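Sugar phosphate isomerase/epimerase (Parabacteroides distasonis, PDB 3L23) binds a magnesium ion in a xylose isomerase-like TIM barrel and probably acts as a sugar phosphate isomerase or epimerase. Local coordinates at residues His79-Val83 against Tyr109-Thr113; Gly121-Leu125 against Gly157-Gly161; Leu125-Pro131 against Gly161-His167; Leu203-Pro208 against His234-Ile238. Residue numbers count along the deposited sequence, not the author numbering.

Contact 1: His79-Val83 against Tyr109-Thr113; sequences HVNPV and YWKAT. With EDO (1,2-ethanediol), chain E.
The segment 79-83 runs extended out of strand 74-79, with phi/psi of -140/150 at Val80, -127/132 at Asn81, -51/132 at Pro82 and -135/154 at Val83. Facing it is one turn of helix 103-119. The nearest CA pairs are Pro82 with Tyr109 at 6.0 Å and Val80 with Thr113 at 8.3 Å. Tyr109 is the main bump. Its chi1 is t (177°), and its CA-to-CB bond points toward the loop. Pro82 CA sits over one ring face, 3.6 Å from the Tyr109 ring centroid and 9° off the normal, a CH-pi contact. Val83 N covers the same face, and Val83 CG2 is 3.8 Å from Tyr109 CE1. The hydroxyl end reaches Val80, with Tyr109 OH 3.3 Å from Val80 CB. This is the top of a beta-alpha unit of the TIM barrel, where the loop leaving a strand folds back against the helix that follows. Val80, chi1 m, fills the hollow between Tyr109, Trp110 and Thr113. Val80 CG2 is 3.4 Å from Trp110 CZ3 and 4.0 Å from Thr113 CG2. Pro82 CG also meets the indole, 3.8 Å from Trp110 NE1. Thr113 OG1 donates to Tyr109 O (2.8 Å) and accepts from O1 of a 1,2-ethanediol (3.1 Å). Behind the indole lies helix 136-155, with Ala149, Val152 and Ile153.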
loop_
_atom_site.group_PDB
_atom_site.type_symbol
_atom_site.label_atom_id
_atom_site.label_comp_id
_atom_site.label_asym_id
_atom_site.label_seq_id
_atom_site.Cartn_x
_atom_site.Cartn_y
_atom_site.Cartn_z
ATOM N N HIS A 79 5.093 -3.434 0.141
ATOM C CA HIS A 79 4.181 -3.669 -0.963
ATOM C C HIS A 79 4.708 -4.745 -1.855
ATOM O O HIS A 79 5.778 -4.630 -2.408
ATOM C CB HIS A 79 3.990 -2.423 -1.823
ATOM C CG HIS A 79 2.937 -1.516 -1.321
ATOM N ND1 HIS A 79 2.333 -0.568 -2.117
ATOM C CD2 HIS A 79 2.359 -1.420 -0.107
ATOM C CE1 HIS A 79 1.427 0.075 -1.405
ATOM N NE2 HIS A 79 1.426 -0.415 -0.182
ATOM N N VAL A 80 3.927 -5.802 -2.027
ATOM C CA VAL A 80 4.339 -6.897 -2.850
ATOM C C VAL A 80 3.145 -7.406 -3.660
ATOM O O VAL A 80 2.007 -7.319 -3.213
ATOM C CB VAL A 80 4.903 -8.063 -2.006
ATOM C CG1 VAL A 80 6.161 -7.605 -1.226
ATOM C CG2 VAL A 80 3.816 -8.624 -1.061
ATOM N N ASN A 81 3.402 -7.929 -4.843
ATOM C CA ASN A 81 2.337 -8.494 -5.662
ATOM C C ASN A 81 2.674 -9.922 -6.099
ATOM O O ASN A 81 3.792 -10.144 -6.580
ATOM C CB ASN A 81 2.165 -7.666 -6.939
ATOM C CG ASN A 81 1.468 -6.363 -6.713
ATOM O OD1 ASN A 81 0.285 -6.289 -6.260
ATOM N ND2 ASN A 81 2.204 -5.300 -7.009
ATOM N N PRO A 82 1.744 -10.883 -5.943
ATOM C CA PRO A 82 1.998 -12.243 -6.432
ATOM C C PRO A 82 2.464 -12.362 -7.875
ATOM O O PRO A 82 1.884 -11.755 -8.796
ATOM C CB PRO A 82 0.635 -12.937 -6.264
ATOM C CG PRO A 82 0.033 -12.233 -5.103
ATOM C CD PRO A 82 0.461 -10.816 -5.211
ATOM N N VAL A 83 3.522 -13.145 -8.040
ATOM C CA VAL A 83 4.084 -13.438 -9.349
ATOM C C VAL A 83 4.379 -14.913 -9.448
ATOM O O VAL A 83 4.569 -15.593 -8.438
ATOM C CB VAL A 83 5.422 -12.676 -9.638
ATOM C CG1 VAL A 83 5.208 -11.160 -9.802
ATOM C CG2 VAL A 83 6.463 -12.990 -8.575
ATOM N N TYR A 109 3.839 -18.206 -3.391
ATOM C CA TYR A 109 4.376 -16.867 -3.364
ATOM C C TYR A 109 4.267 -16.287 -1.973
ATOM O O TYR A 109 5.232 -15.733 -1.456
ATOM C CB TYR A 109 3.623 -15.937 -4.328
ATOM C CG TYR A 109 4.124 -14.532 -4.244
ATOM C CD1 TYR A 109 5.217 -14.119 -4.995
ATOM C CD2 TYR A 109 3.538 -13.625 -3.390
ATOM C CE1 TYR A 109 5.721 -12.861 -4.876
ATOM C CE2 TYR A 109 4.028 -12.386 -3.291
ATOM C CZ TYR A 109 5.096 -11.993 -4.045
ATOM O OH TYR A 109 5.573 -10.704 -3.860
ATOM N N TRP A 110 3.089 -16.380 -1.371
ATOM C CA TRP A 110 2.898 -15.760 -0.062
ATOM C C TRP A 110 3.797 -16.409 1.007
ATOM O O TRP A 110 4.352 -15.704 1.846
ATOM C CB TRP A 110 1.418 -15.758 0.371
ATOM C CG TRP A 110 0.648 -14.708 -0.367
ATOM C CD1 TRP A 110 -0.393 -14.900 -1.186
ATOM C CD2 TRP A 110 0.905 -13.290 -0.355
ATOM N NE1 TRP A 110 -0.821 -13.709 -1.713
ATOM C CE2 TRP A 110 -0.041 -12.693 -1.213
ATOM C CE3 TRP A 110 1.842 -12.477 0.302
ATOM C CZ2 TRP A 110 -0.093 -11.317 -1.412
ATOM C CZ3 TRP A 110 1.816 -11.131 0.090
ATOM C CH2 TRP A 110 0.848 -10.556 -0.766
ATOM N N LYS A 111 3.931 -17.725 0.972
ATOM C CA LYS A 111 4.797 -18.414 1.941
ATOM C C LYS A 111 6.250 -17.890 1.874
ATOM O O LYS A 111 6.804 -17.468 2.890
ATOM C CB LYS A 111 4.771 -19.931 1.749
ATOM C CG LYS A 111 5.666 -20.654 2.754
ATOM C CD LYS A 111 5.395 -22.120 2.814
ATOM C CE LYS A 111 6.328 -22.830 3.844
ATOM N NZ LYS A 111 6.190 -24.255 3.701
ATOM N N ALA A 112 6.828 -17.895 0.679
ATOM C CA ALA A 112 8.221 -17.440 0.480
ATOM C C ALA A 112 8.391 -15.967 0.802
ATOM O O ALA A 112 9.361 -15.571 1.441
ATOM C CB ALA A 112 8.636 -17.704 -0.933
ATOM N N THR A 113 7.458 -15.140 0.346
ATOM C CA THR A 113 7.511 -13.706 0.583
ATOM C C THR A 113 7.331 -13.349 2.066
ATOM O O THR A 113 8.076 -12.516 2.599
ATOM C CB THR A 113 6.453 -13.033 -0.305
ATOM O OG1 THR A 113 6.746 -13.412 -1.662
ATOM C CG2 THR A 113 6.440 -11.489 -0.143
HETATM C C1 EDO E . 9.068 -14.342 -4.567
HETATM O O1 EDO E . 9.166 -14.636 -3.180
HETATM C C2 EDO E . 9.368 -12.865 -4.709
HETATM O O2 EDO E . 9.849 -12.539 -6.009
#

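Contact 2: Gly121-Leu125 against Gly157-Gly161; sequences GCKYL and GIATG
This is a buried loop-to-strand contact at the N-terminal ends of two neighbouring barrel strands, 124-127 and 162-165. Each segment leaves a helix through a Schellman motif, with positive phi at Gly121 (72°) and Gly157 (112°). Ile158 to Gly161 then form a type I beta turn, closed by Gly161 N to Ile158 O at 3.1 Å. Gly161 itself has phi/psi 77/-134. Nearest CA pairs are Lys123-Ile158 (6.6 Å), Tyr124-Thr160 (6.3 Å) and Leu125-Gly161 (7.4 Å). Thr160, chi1 p, gives the direct bond: its OG1 donates to Lys123 O at 2.6 Å. One water accepts from Leu125 N (2.9 Å) and donates to Thr160 OG1 (2.6 Å) and Gly161 O (2.7 Å), bridging the backbones where the strands begin to pair. Ile158 points toward the other segment. Its CG2 is 3.6 Å from Lys123 O, and its CD1 is 4.2 Å from Leu125 CD2. His117 of helix 103-119 touches both Ile158 and Leu125. Such helix-to-strand turns are the alpha-beta loops that close the bottom of a TIM barrel.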
loop_
_atom_site.group_PDB
_atom_site.type_symbol
_atom_site.label_atom_id
_atom_site.label_comp_id
_atom_site.label_asym_id
_atom_site.label_seq_id
_atom_site.Cartn_x
_atom_site.Cartn_y
_atom_site.Cartn_z
ATOM N N GLY A 121 11.704 -8.236 9.712
ATOM C CA GLY A 121 11.054 -7.616 10.875
ATOM C C GLY A 121 9.936 -6.662 10.516
ATOM O O GLY A 121 9.560 -5.788 11.303
ATOM N N CYS A 122 9.350 -6.891 9.354
ATOM C CA CYS A 122 8.365 -6.039 8.774
ATOM C C CYS A 122 6.998 -6.300 9.428
ATOM O O CYS A 122 6.541 -7.464 9.528
ATOM C CB CYS A 122 8.419 -6.306 7.273
ATOM S SG CYS A 122 7.739 -5.103 6.329
ATOM N N LYS A 123 6.359 -5.256 9.938
ATOM C CA LYS A 123 5.073 -5.414 10.640
ATOM C C LYS A 123 3.883 -5.728 9.723
ATOM O O LYS A 123 3.009 -6.548 10.091
ATOM C CB LYS A 123 4.790 -4.173 11.496
ATOM C CG LYS A 123 3.397 -4.161 12.090
ATOM C CD LYS A 123 3.210 -3.085 13.101
ATOM C CE LYS A 123 1.843 -3.224 13.756
ATOM N NZ LYS A 123 1.696 -2.339 14.943
ATOM N N TYR A 124 3.821 -5.015 8.588
ATOM C CA TYR A 124 2.782 -5.181 7.584
ATOM C C TYR A 124 3.330 -5.708 6.260
ATOM O O TYR A 124 4.379 -5.263 5.812
ATOM C CB TYR A 124 2.114 -3.846 7.305
ATOM C CG TYR A 124 1.580 -3.097 8.516
ATOM C CD1 TYR A 124 0.371 -3.421 9.059
ATOM C CD2 TYR A 124 2.280 -2.027 9.052
ATOM C CE1 TYR A 124 -0.152 -2.726 10.120
ATOM C CE2 TYR A 124 1.783 -1.318 10.136
ATOM C CZ TYR A 124 0.561 -1.666 10.657
ATOM O OH TYR A 124 0.067 -0.974 11.737
ATOM N N LEU A 125 2.569 -6.615 5.647
ATOM C CA LEU A 125 2.816 -7.139 4.296
ATOM C C LEU A 125 1.519 -6.903 3.523
ATOM O O LEU A 125 0.450 -7.395 3.917
ATOM C CB LEU A 125 3.181 -8.623 4.355
ATOM C CG LEU A 125 3.687 -9.230 3.051
ATOM C CD1 LEU A 125 4.896 -8.500 2.495
ATOM C CD2 LEU A 125 3.969 -10.748 3.225
ATOM N N GLY A 157 4.943 -15.909 10.447
ATOM C CA GLY A 157 5.345 -15.015 11.524
ATOM C C GLY A 157 4.945 -13.569 11.468
ATOM O O GLY A 157 5.414 -12.795 12.287
ATOM N N ILE A 158 4.095 -13.190 10.516
ATOM C CA ILE A 158 3.613 -11.814 10.396
ATOM C C ILE A 158 2.173 -11.776 10.912
ATOM O O ILE A 158 1.242 -12.101 10.193
ATOM C CB ILE A 158 3.739 -11.318 8.944
ATOM C CG1 ILE A 158 5.218 -11.421 8.499
ATOM C CG2 ILE A 158 3.256 -9.886 8.803
ATOM C CD1 ILE A 158 5.493 -10.914 7.085
ATOM N N ALA A 159 2.024 -11.404 12.180
ATOM C CA ALA A 159 0.770 -11.538 12.903
ATOM C C ALA A 159 -0.370 -10.713 12.336
ATOM O O ALA A 159 -1.539 -11.029 12.561
ATOM C CB ALA A 159 0.977 -11.177 14.343
ATOM N N THR A 160 -0.044 -9.622 11.661
ATOM C CA THR A 160 -1.078 -8.771 11.031
ATOM C C THR A 160 -1.837 -9.414 9.867
ATOM O O THR A 160 -2.891 -8.918 9.484
ATOM C CB THR A 160 -0.490 -7.433 10.552
ATOM O OG1 THR A 160 0.653 -7.676 9.717
ATOM C CG2 THR A 160 -0.108 -6.557 11.745
ATOM N N GLY A 161 -1.326 -10.506 9.317
ATOM C CA GLY A 161 -1.988 -11.194 8.225
ATOM C C GLY A 161 -1.831 -10.498 6.877
ATOM O O GLY A 161 -0.725 -10.057 6.519
HETATM O O HOH W 1 2.951 -8.145 12.296
HETATM O O HOH W 2 0.354 -7.673 7.109
#

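Contact 3: Leu125-Pro131 against Gly161-His167; sequences LIQPMMP and GFGYHNH. With MG (magnesium ion), chain B.
Three backbone hydrogen bonds join strands 125-127 and 162-165 in parallel: Gln127 N to Gly163 O (2.9 Å), His165 N to Gln127 O (2.9 Å) and Gly163 N to Leu125 O (3.2 Å). The register pairs Ile126 with Gly163 (CA-CA 4.3 Å) and Gln127 with Tyr164 (5.1 Å). The short axes cross at -43°, closest approach 4.5 Å. Just past strand 125-127, Pro128 O accepts from His165 ND1 at 3.3 Å. With chi1 t, the other ring nitrogen, His165 NE2, binds magnesium at 2.2 Å; the ND1 bond is consistent with holding this orientation. Asp216, His242, Glu275 and two waters complete the site. Gln127 NE2 donates to Met129 O (3.0 Å). Glycine at 163 suits the close pairing: a CB there would clash with Ile126 CG1. Ile126 CG2 packs 3.7 Å from His165 CB. On the face with Gln127, the Tyr164 side chain turns to the loop, its OH 3.2 Å from Met130 CA and hydrogen-bonded to Glu170. Selenomethionine Met129 touches the His167 ring, its CE 3.6 Å from His167 CE1. With helix 136-155 the strands form a beta-alpha-beta crossover of the TIM barrel, whose C-terminal strand ends carry the metal site.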
loop_
_atom_site.group_PDB
_atom_site.type_symbol
_atom_site.label_atom_id
_atom_site.label_comp_id
_atom_site.label_asym_id
_atom_site.label_seq_id
_atom_site.Cartn_x
_atom_site.Cartn_y
_atom_site.Cartn_z
ATOM N N LEU A 125 2.569 -6.615 5.647
ATOM C CA LEU A 125 2.816 -7.139 4.296
ATOM C C LEU A 125 1.519 -6.903 3.523
ATOM O O LEU A 125 0.450 -7.395 3.917
ATOM C CB LEU A 125 3.181 -8.623 4.355
ATOM C CG LEU A 125 3.687 -9.230 3.051
ATOM C CD1 LEU A 125 4.896 -8.500 2.495
ATOM C CD2 LEU A 125 3.969 -10.748 3.225
ATOM N N ILE A 126 1.616 -6.135 2.434
ATOM C CA ILE A 126 0.440 -5.552 1.766
ATOM C C ILE A 126 0.496 -5.754 0.247
ATOM O O ILE A 126 1.529 -5.546 -0.374
ATOM C CB ILE A 126 0.325 -4.046 2.086
ATOM C CG1 ILE A 126 0.074 -3.822 3.585
ATOM C CG2 ILE A 126 -0.764 -3.367 1.244
ATOM C CD1 ILE A 126 0.148 -2.393 4.142
ATOM N N GLN A 127 -0.619 -6.213 -0.325
ATOM C CA GLN A 127 -0.821 -6.318 -1.778
ATOM C C GLN A 127 -1.464 -5.019 -2.259
ATOM O O GLN A 127 -2.535 -4.655 -1.767
ATOM C CB GLN A 127 -1.721 -7.484 -2.134
ATOM C CG GLN A 127 -1.985 -7.541 -3.617
ATOM C CD GLN A 127 -2.695 -8.789 -4.000
ATOM O OE1 GLN A 127 -2.511 -9.838 -3.355
ATOM N NE2 GLN A 127 -3.508 -8.714 -5.064
ATOM N N PRO A 128 -0.790 -4.285 -3.162
ATOM C CA PRO A 128 -1.335 -2.984 -3.647
ATOM C C PRO A 128 -2.047 -2.960 -4.980
ATOM O O PRO A 128 -2.619 -1.924 -5.319
ATOM C CB PRO A 128 -0.075 -2.141 -3.740
ATOM C CG PRO A 128 0.932 -3.127 -4.279
ATOM C CD PRO A 128 0.601 -4.469 -3.624
HETATM N N MSE A 129 -2.044 -4.046 -5.758
HETATM C CA MSE A 129 -2.686 -4.070 -7.064
HETATM C C MSE A 129 -3.894 -5.011 -7.091
HETATM O O MSE A 129 -3.826 -6.108 -6.602
HETATM C CB MSE A 129 -1.701 -4.497 -8.173
HETATM C CG MSE A 129 -2.251 -4.362 -9.609
HETATM SE SE MSE A 129 -2.715 -2.410 -10.026
HETATM C CE MSE A 129 -1.228 -1.776 -9.248
HETATM N N MSE A 130 -4.995 -4.543 -7.676
HETATM C CA MSE A 130 -6.211 -5.327 -7.762
HETATM C C MSE A 130 -6.098 -6.442 -8.805
HETATM O O MSE A 130 -5.647 -6.202 -9.955
HETATM C CB MSE A 130 -7.401 -4.416 -8.144
HETATM C CG MSE A 130 -8.728 -5.035 -7.814
HETATM SE SE MSE A 130 -10.237 -3.975 -8.441
HETATM C CE MSE A 130 -10.181 -4.333 -10.169
ATOM N N PRO A 131 -6.485 -7.698 -8.426
ATOM C CA PRO A 131 -6.648 -8.721 -9.449
ATOM C C PRO A 131 -7.760 -8.364 -10.427
ATOM O O PRO A 131 -8.506 -7.411 -10.228
ATOM C CB PRO A 131 -7.032 -9.996 -8.659
ATOM C CG PRO A 131 -6.713 -9.732 -7.272
ATOM C CD PRO A 131 -6.744 -8.228 -7.072
ATOM N N GLY A 161 -1.326 -10.506 9.317
ATOM C CA GLY A 161 -1.988 -11.194 8.225
ATOM C C GLY A 161 -1.831 -10.498 6.877
ATOM O O GLY A 161 -0.725 -10.057 6.519
ATOM N N PHE A 162 -2.949 -10.378 6.158
ATOM C CA PHE A 162 -2.972 -9.871 4.788
ATOM C C PHE A 162 -3.512 -8.445 4.754
ATOM O O PHE A 162 -4.640 -8.190 5.208
ATOM C CB PHE A 162 -3.848 -10.783 3.895
ATOM C CG PHE A 162 -3.951 -10.322 2.474
ATOM C CD1 PHE A 162 -2.992 -10.705 1.528
ATOM C CD2 PHE A 162 -4.972 -9.497 2.074
ATOM C CE1 PHE A 162 -3.100 -10.296 0.201
ATOM C CE2 PHE A 162 -5.050 -9.065 0.732
ATOM C CZ PHE A 162 -4.114 -9.466 -0.175
ATOM N N GLY A 163 -2.714 -7.509 4.247
ATOM C CA GLY A 163 -3.180 -6.148 4.040
ATOM C C GLY A 163 -3.439 -5.880 2.577
ATOM O O GLY A 163 -2.718 -6.389 1.713
ATOM N N TYR A 164 -4.419 -5.017 2.300
ATOM C CA TYR A 164 -4.797 -4.665 0.928
ATOM C C TYR A 164 -4.811 -3.152 0.718
ATOM O O TYR A 164 -5.504 -2.431 1.455
ATOM C CB TYR A 164 -6.185 -5.242 0.561
ATOM C CG TYR A 164 -6.497 -5.027 -0.916
ATOM C CD1 TYR A 164 -5.944 -5.834 -1.891
ATOM C CD2 TYR A 164 -7.252 -3.917 -1.326
ATOM C CE1 TYR A 164 -6.186 -5.579 -3.240
ATOM C CE2 TYR A 164 -7.492 -3.675 -2.652
ATOM C CZ TYR A 164 -6.944 -4.512 -3.594
ATOM O OH TYR A 164 -7.174 -4.300 -4.928
ATOM N N HIS A 165 -4.079 -2.700 -0.313
ATOM C CA HIS A 165 -4.009 -1.280 -0.725
ATOM C C HIS A 165 -4.761 -1.086 -2.033
ATOM O O HIS A 165 -4.567 -1.800 -3.030
ATOM C CB HIS A 165 -2.530 -0.821 -0.832
ATOM C CG HIS A 165 -2.302 0.417 -1.660
ATOM N ND1 HIS A 165 -2.389 0.409 -3.037
ATOM C CD2 HIS A 165 -1.930 1.681 -1.320
ATOM C CE1 HIS A 165 -2.105 1.614 -3.509
ATOM N NE2 HIS A 165 -1.821 2.405 -2.486
ATOM N N ASN A 166 -5.607 -0.052 -2.066
ATOM C CA ASN A 166 -6.447 0.229 -3.197
ATOM C C ASN A 166 -5.921 1.355 -4.075
ATOM O O ASN A 166 -5.177 2.222 -3.605
ATOM C CB ASN A 166 -7.822 0.691 -2.734
ATOM C CG ASN A 166 -7.754 2.003 -1.932
ATOM O OD1 ASN A 166 -7.306 2.035 -0.758
ATOM N ND2 ASN A 166 -8.222 3.105 -2.558
ATOM N N HIS A 167 -6.307 1.299 -5.349
ATOM C CA HIS A 167 -6.313 2.485 -6.215
ATOM C C HIS A 167 -7.786 2.877 -6.417
ATOM O O HIS A 167 -8.545 2.867 -5.447
ATOM C CB HIS A 167 -5.550 2.283 -7.520
ATOM C CG HIS A 167 -4.087 1.992 -7.326
ATOM N ND1 HIS A 167 -3.622 0.749 -6.967
ATOM C CD2 HIS A 167 -2.988 2.772 -7.473
ATOM C CE1 HIS A 167 -2.301 0.768 -6.888
ATOM N NE2 HIS A 167 -1.884 1.985 -7.193
HETATM MG MG MG B . -0.830 4.407 -2.651
HETATM O O HOH W 2 0.354 -7.673 7.109
HETATM O O HOH W 3 -5.094 -1.620 -6.459
HETATM O O HOH W 4 -1.225 4.350 -4.742
HETATM O O HOH W 5 0.896 2.981 -3.416
#

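Contact 4: Leu203-Pro208 against His234-Ile238; sequences LKDTDP and HPDRI
Arg237 is the hub of this contact. Residues 203-205 are helical, and the chain opens out at Thr206 (phi/psi -104/147). The Arg237 side chain folds as m, m, m over its first three chi angles and reaches the end of helix 198-205. Nearest CA atoms are those of Pro208 and Arg237, 6.5 Å apart. Arg237 NH1 donates to Leu203 O at 2.9 Å, serving a carbonyl at the helix end. Arg237 NH2 donates to Thr206 OG1 at 3.0 Å and also to Val211 O of strand 211-216. Thr206, chi1 p, donates its own proton back to Met202 O. Arg237 NE gives its proton to a water at 2.9 Å, and that water lies 2.9 Å from Pro208 O, within hydrogen-bonding distance. A second water lies between Pro208 O (3.2 Å) and Asp236 O (2.9 Å). All three guanidinium nitrogens therefore have acceptors. The plane is sandwiched: Leu203 CD2 lies over one face, and Pro208 CB covers the opposite face, 3.6 Å from Arg237 NE. Leu203 CD1 sits over the His234 ring in a CH-pi contact, 3.8 Å from its centroid and 15° off the normal. His234 (-126/54) is first to leave helix 227-233, and His234 O accepts from Arg237 N at 3.0 Å. Away from the metal site, the arginine ties two neighbouring alpha-beta loops of a TIM barrel, at the N-terminal ends of strands 211-216 and 238-243.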
loop_
_atom_site.group_PDB
_atom_site.type_symbol
_atom_site.label_atom_id
_atom_site.label_comp_id
_atom_site.label_asym_id
_atom_site.label_seq_id
_atom_site.Cartn_x
_atom_site.Cartn_y
_atom_site.Cartn_z
ATOM N N LEU A 203 -14.658 -5.607 1.516
ATOM C CA LEU A 203 -14.946 -5.426 2.949
ATOM C C LEU A 203 -15.911 -6.487 3.438
ATOM O O LEU A 203 -15.685 -7.136 4.467
ATOM C CB LEU A 203 -15.526 -4.045 3.197
ATOM C CG LEU A 203 -14.505 -2.905 3.097
ATOM C CD1 LEU A 203 -15.233 -1.557 2.799
ATOM C CD2 LEU A 203 -13.546 -2.818 4.320
ATOM N N LYS A 204 -16.993 -6.682 2.715
ATOM C CA LYS A 204 -18.030 -7.627 3.173
ATOM C C LYS A 204 -17.560 -9.074 3.303
ATOM O O LYS A 204 -17.969 -9.801 4.240
ATOM C CB LYS A 204 -19.221 -7.587 2.213
ATOM C CG LYS A 204 -20.379 -8.446 2.637
ATOM C CD LYS A 204 -21.615 -8.212 1.806
ATOM C CE LYS A 204 -21.481 -8.640 0.386
ATOM N NZ LYS A 204 -22.821 -9.241 0.012
ATOM N N ASP A 205 -16.759 -9.514 2.342
ATOM C CA ASP A 205 -16.458 -10.926 2.163
ATOM C C ASP A 205 -15.040 -11.349 2.510
ATOM O O ASP A 205 -14.668 -12.487 2.250
ATOM C CB ASP A 205 -16.771 -11.321 0.725
ATOM C CG ASP A 205 -18.266 -11.333 0.436
ATOM O OD1 ASP A 205 -19.050 -11.655 1.351
ATOM O OD2 ASP A 205 -18.654 -11.050 -0.706
ATOM N N THR A 206 -14.278 -10.458 3.122
ATOM C CA THR A 206 -12.990 -10.810 3.727
ATOM C C THR A 206 -13.226 -10.849 5.239
ATOM O O THR A 206 -14.086 -10.150 5.760
ATOM C CB THR A 206 -11.870 -9.864 3.390
ATOM O OG1 THR A 206 -12.237 -8.514 3.705
ATOM C CG2 THR A 206 -11.532 -9.991 1.913
ATOM N N ASP A 207 -12.518 -11.738 5.907
ATOM C CA ASP A 207 -12.670 -12.020 7.351
ATOM C C ASP A 207 -11.905 -10.923 8.089
ATOM O O ASP A 207 -10.693 -10.812 7.916
ATOM C CB ASP A 207 -12.084 -13.399 7.628
ATOM C CG ASP A 207 -12.200 -13.837 9.067
ATOM O OD1 ASP A 207 -12.211 -12.966 9.967
ATOM O OD2 ASP A 207 -12.265 -15.085 9.283
ATOM N N PRO A 208 -12.586 -10.133 8.945
ATOM C CA PRO A 208 -11.859 -9.054 9.639
ATOM C C PRO A 208 -10.737 -9.493 10.564
ATOM O O PRO A 208 -9.874 -8.668 10.892
ATOM C CB PRO A 208 -12.935 -8.367 10.477
ATOM C CG PRO A 208 -14.212 -8.789 9.909
ATOM C CD PRO A 208 -14.001 -10.162 9.340
ATOM N N HIS A 234 -16.090 1.919 8.560
ATOM C CA HIS A 234 -15.294 0.697 8.744
ATOM C C HIS A 234 -14.042 0.904 9.580
ATOM O O HIS A 234 -12.928 0.513 9.179
ATOM C CB HIS A 234 -14.926 0.123 7.348
ATOM C CG HIS A 234 -16.114 -0.164 6.478
ATOM N ND1 HIS A 234 -16.887 -1.290 6.633
ATOM C CD2 HIS A 234 -16.694 0.552 5.483
ATOM C CE1 HIS A 234 -17.897 -1.260 5.776
ATOM N NE2 HIS A 234 -17.788 -0.172 5.042
ATOM N N PRO A 235 -14.203 1.466 10.801
ATOM C CA PRO A 235 -13.051 1.761 11.662
ATOM C C PRO A 235 -12.333 0.497 12.097
ATOM O O PRO A 235 -11.171 0.556 12.463
ATOM C CB PRO A 235 -13.689 2.444 12.882
ATOM C CG PRO A 235 -15.071 2.028 12.899
ATOM C CD PRO A 235 -15.475 1.798 11.468
ATOM N N ASP A 236 -13.015 -0.641 12.042
ATOM C CA ASP A 236 -12.424 -1.939 12.375
ATOM C C ASP A 236 -11.546 -2.553 11.262
ATOM O O ASP A 236 -10.815 -3.521 11.517
ATOM C CB ASP A 236 -13.528 -2.952 12.749
ATOM C CG ASP A 236 -14.625 -3.142 11.644
ATOM O OD1 ASP A 236 -15.064 -2.169 10.944
ATOM O OD2 ASP A 236 -15.119 -4.307 11.543
ATOM N N ARG A 237 -11.658 -2.036 10.042
ATOM C CA ARG A 237 -11.009 -2.651 8.883
ATOM C C ARG A 237 -9.861 -1.840 8.302
ATOM O O ARG A 237 -8.948 -2.402 7.711
ATOM C CB ARG A 237 -12.048 -2.837 7.774
ATOM C CG ARG A 237 -13.312 -3.576 8.203
ATOM C CD ARG A 237 -13.035 -4.944 8.821
ATOM N NE ARG A 237 -12.188 -5.839 8.034
ATOM C CZ ARG A 237 -12.577 -6.544 6.982
ATOM N NH1 ARG A 237 -13.797 -6.462 6.504
ATOM N NH2 ARG A 237 -11.717 -7.344 6.382
ATOM N N ILE A 238 -9.932 -0.518 8.404
ATOM C CA ILE A 238 -8.909 0.344 7.777
ATOM C C ILE A 238 -7.870 0.692 8.829
ATOM O O ILE A 238 -8.173 1.464 9.739
ATOM C CB ILE A 238 -9.541 1.605 7.177
ATOM C CG1 ILE A 238 -10.532 1.209 6.054
ATOM C CG2 ILE A 238 -8.409 2.532 6.705
ATOM C CD1 ILE A 238 -11.570 2.291 5.682
HETATM O O HOH W 6 -9.762 -6.040 9.594
HETATM O O HOH W 7 -10.381 -6.144 12.708
#

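Contact 3 is the core of the set, its centre about 6 Å from the centre of the chain. Contact 2 is farther out but still buried; contacts 1 and 4 are partly buried, nearer the surface. Contacts 2 and 3 share Leu125, Gly161 and one water, and follow the same strand pair from its loop-bound start to the metal end. Contact 1 joins them through packing of Val80, Trp110 and Thr113 on Leu125, and the backbones of Val80 and Ile126 are hydrogen-bonded. Contact 4 touches none of the others. The chemistry changes with place: aromatic and aliphatic packing in contact 1, threonine and water bridges in contact 2, backbone pairing and metal binding in contact 3, and arginine hydrogen bonds in contact 4.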